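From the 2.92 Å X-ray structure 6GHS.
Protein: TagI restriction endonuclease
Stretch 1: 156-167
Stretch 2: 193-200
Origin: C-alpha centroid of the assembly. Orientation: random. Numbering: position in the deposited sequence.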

# COMPACT_ATOMS: atom_id res chain seq x y z
N ASP A 156 12.78 3.40 -6.26
CA ASP A 156 13.25 3.40 -4.87
C ASP A 156 12.63 2.20 -4.15
O ASP A 156 11.41 2.02 -4.20
CB ASP A 156 12.88 4.71 -4.18
CG ASP A 156 13.49 4.85 -2.79
OD1 ASP A 156 14.67 4.48 -2.59
OD2 ASP A 156 12.78 5.34 -1.89
N GLN A 157 13.46 1.40 -3.48
CA GLN A 157 13.01 0.15 -2.85
C GLN A 157 12.23 0.32 -1.53
O GLN A 157 11.36 -0.49 -1.21
CB GLN A 157 14.19 -0.79 -2.63
CG GLN A 157 14.85 -1.19 -3.94
CD GLN A 157 15.90 -2.26 -3.78
OE1 GLN A 157 15.95 -2.97 -2.77
NE2 GLN A 157 16.74 -2.41 -4.80
N VAL A 158 12.55 1.38 -0.78
CA VAL A 158 11.82 1.71 0.46
C VAL A 158 10.45 2.35 0.12
O VAL A 158 9.48 2.18 0.87
CB VAL A 158 12.66 2.63 1.40
CG1 VAL A 158 11.90 2.94 2.69
CG2 VAL A 158 14.02 2.00 1.71
N ALA A 159 10.37 3.06 -1.00
CA ALA A 159 9.13 3.71 -1.45
C ALA A 159 8.02 2.72 -1.84
O ALA A 159 6.89 2.84 -1.35
CB ALA A 159 9.42 4.66 -2.61
N ALA A 160 8.34 1.74 -2.70
CA ALA A 160 7.34 0.80 -3.26
C ALA A 160 6.94 -0.37 -2.34
O ALA A 160 6.02 -1.12 -2.68
CB ALA A 160 7.81 0.26 -4.61
N GLY A 161 7.63 -0.52 -1.20
CA GLY A 161 7.22 -1.45 -0.14
C GLY A 161 7.71 -2.88 -0.29
O GLY A 161 7.19 -3.80 0.36
N VAL A 162 8.72 -3.08 -1.13
CA VAL A 162 9.20 -4.43 -1.47
C VAL A 162 10.08 -5.06 -0.39
O VAL A 162 10.64 -4.37 0.47
CB VAL A 162 9.93 -4.48 -2.85
CG1 VAL A 162 8.96 -4.09 -3.97
CG2 VAL A 162 11.20 -3.62 -2.88
N VAL A 163 10.17 -6.38 -0.46
CA VAL A 163 10.97 -7.18 0.45
C VAL A 163 11.98 -8.00 -0.38
O VAL A 163 11.61 -8.59 -1.39
CB VAL A 163 10.09 -8.09 1.35
CG1 VAL A 163 9.26 -7.25 2.30
CG2 VAL A 163 9.16 -8.99 0.56
N VAL A 164 13.25 -8.00 0.04
CA VAL A 164 14.33 -8.67 -0.71
C VAL A 164 15.08 -9.66 0.19
O VAL A 164 15.04 -9.54 1.42
CB VAL A 164 15.32 -7.65 -1.33
CG1 VAL A 164 14.57 -6.60 -2.15
CG2 VAL A 164 16.18 -6.97 -0.26
N ASP A 165 15.77 -10.62 -0.44
CA ASP A 165 16.42 -11.72 0.29
C ASP A 165 17.68 -11.29 1.04
O ASP A 165 17.82 -11.60 2.22
CB ASP A 165 16.72 -12.92 -0.64
CG ASP A 165 15.78 -14.09 -0.40
OD1 ASP A 165 15.40 -14.36 0.76
OD2 ASP A 165 15.44 -14.77 -1.39
N ASN A 166 18.59 -10.59 0.35
CA ASN A 166 19.81 -10.05 0.99
C ASN A 166 19.81 -8.50 0.97
O ASN A 166 20.04 -7.90 -0.09
CB ASN A 166 21.08 -10.64 0.33
CG ASN A 166 22.21 -10.90 1.33
OD1 ASN A 166 22.46 -10.11 2.24
ND2 ASN A 166 22.89 -12.02 1.16
N PRO A 167 19.50 -7.86 2.13
CA PRO A 167 19.71 -6.42 2.31
C PRO A 167 20.99 -6.13 3.11
O PRO A 167 21.37 -4.97 3.27
CB PRO A 167 18.46 -5.99 3.10
CG PRO A 167 17.93 -7.24 3.75
CD PRO A 167 18.73 -8.41 3.26
N VAL A 193 15.71 -1.32 3.63
CA VAL A 193 14.94 -2.40 3.00
C VAL A 193 14.62 -3.50 4.03
O VAL A 193 15.32 -3.65 5.04
CB VAL A 193 15.67 -3.03 1.77
CG1 VAL A 193 14.68 -3.72 0.83
CG2 VAL A 193 16.48 -1.97 1.01
N ARG A 194 13.56 -4.26 3.75
CA ARG A 194 13.03 -5.25 4.67
C ARG A 194 13.30 -6.68 4.21
O ARG A 194 13.24 -6.97 3.02
CB ARG A 194 11.53 -5.05 4.78
CG ARG A 194 11.10 -3.63 5.13
CD ARG A 194 9.60 -3.44 4.96
NE ARG A 194 8.88 -4.59 5.49
CZ ARG A 194 7.57 -4.79 5.39
NH1 ARG A 194 6.80 -3.88 4.80
NH2 ARG A 194 7.04 -5.90 5.90
N SER A 195 13.56 -7.56 5.17
CA SER A 195 13.95 -8.94 4.86
C SER A 195 12.74 -9.75 4.47
O SER A 195 11.77 -9.82 5.21
CB SER A 195 14.64 -9.59 6.06
OG SER A 195 15.23 -10.83 5.70
N ALA A 196 12.81 -10.35 3.29
CA ALA A 196 11.78 -11.26 2.79
C ALA A 196 11.65 -12.51 3.66
O ALA A 196 10.53 -12.99 3.91
CB ALA A 196 12.10 -11.67 1.36
N GLN A 197 12.79 -13.04 4.10
CA GLN A 197 12.86 -14.25 4.93
C GLN A 197 12.02 -14.16 6.21
O GLN A 197 11.39 -15.15 6.62
CB GLN A 197 14.33 -14.59 5.29
CG GLN A 197 15.00 -15.60 4.37
CD GLN A 197 14.53 -17.03 4.64
OE1 GLN A 197 13.73 -17.59 3.89
NE2 GLN A 197 15.01 -17.61 5.74
N VAL A 198 12.02 -12.97 6.81
CA VAL A 198 11.36 -12.73 8.10
C VAL A 198 9.84 -12.93 7.94
O VAL A 198 9.22 -13.69 8.70
CB VAL A 198 11.70 -11.32 8.64
CG1 VAL A 198 10.89 -10.97 9.88
CG2 VAL A 198 13.18 -11.22 8.97
N VAL A 199 9.30 -12.27 6.92
CA VAL A 199 7.88 -12.31 6.57
C VAL A 199 7.49 -13.75 6.27
O VAL A 199 6.53 -14.28 6.84
CB VAL A 199 7.57 -11.43 5.33
CG1 VAL A 199 6.07 -11.28 5.12
CG2 VAL A 199 8.20 -10.05 5.44
N LYS A 200 8.26 -14.37 5.37
CA LYS A 200 8.01 -15.73 4.90
C LYS A 200 7.96 -16.75 6.04
O LYS A 200 7.16 -17.67 6.00
CB LYS A 200 9.08 -16.13 3.88
CG LYS A 200 8.66 -17.29 2.99
CD LYS A 200 9.84 -17.97 2.31
CE LYS A 200 9.38 -19.19 1.51
NZ LYS A 200 10.47 -19.80 0.69

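The two stretches run parallel for a short segment, where Val-164 lies opposite Ser-195, their CA atoms 5.6 Å apart. Together the stretches bury 574 Å² of surface.

Val-193 opens stretch 2 with the largest covered area of any residue here, 114 Å². Its CA-to-CB bond points toward stretch 1, and its CG1 lies 3.7 Å from Val-164 CG2, a close apolar contact. Pro-167 reaches the same residue, with Pro-167 CB 4.3 Å from Val-193 CB, while Gln-157 OE1 stands 3.9 Å from Val-193 CG1, a contact with no hydrogen bond.

Arg-194 contributes the first backbone bond: Val-164 N donates to Arg-194 O at 3.2 Å, with an N-H...O angle of 156°. Arg-194 O also receives a CA-H...O contact from Val-163 CA, at 3.4 Å with 134° at the hydrogen, so one oxygen faces two consecutive residues. Val-163 CG1 lies over one face of the Arg-194 guanidinium and 4.0 Å from Arg-194 CB.

Ser-195 occupies the N-cap position, and its CA-to-CB bond points away from stretch 1. The next residue supplies the second bond: Ala-196 N donates to Val-164 O at 3.0 Å and a nearly straight 170°. Val-164 thus uses both its amide and its carbonyl, binding residues on either side of Ser-195, as a parallel register requires. This bond also occupies an amide in the first turn of the helix. Ala-196 CB meets Val-163 CG2 at 4.1 Å.

Further along the helix, Gln-197 CG approaches Asp-165 OD1 at 3.8 Å without a polar bond. One turn on from Ser-195, the CA-to-CB bond of Val-199 points toward stretch 1, and Val-199 CG2 lies 4.3 Å from Val-163 CG1, extending the apolar packing around that valine.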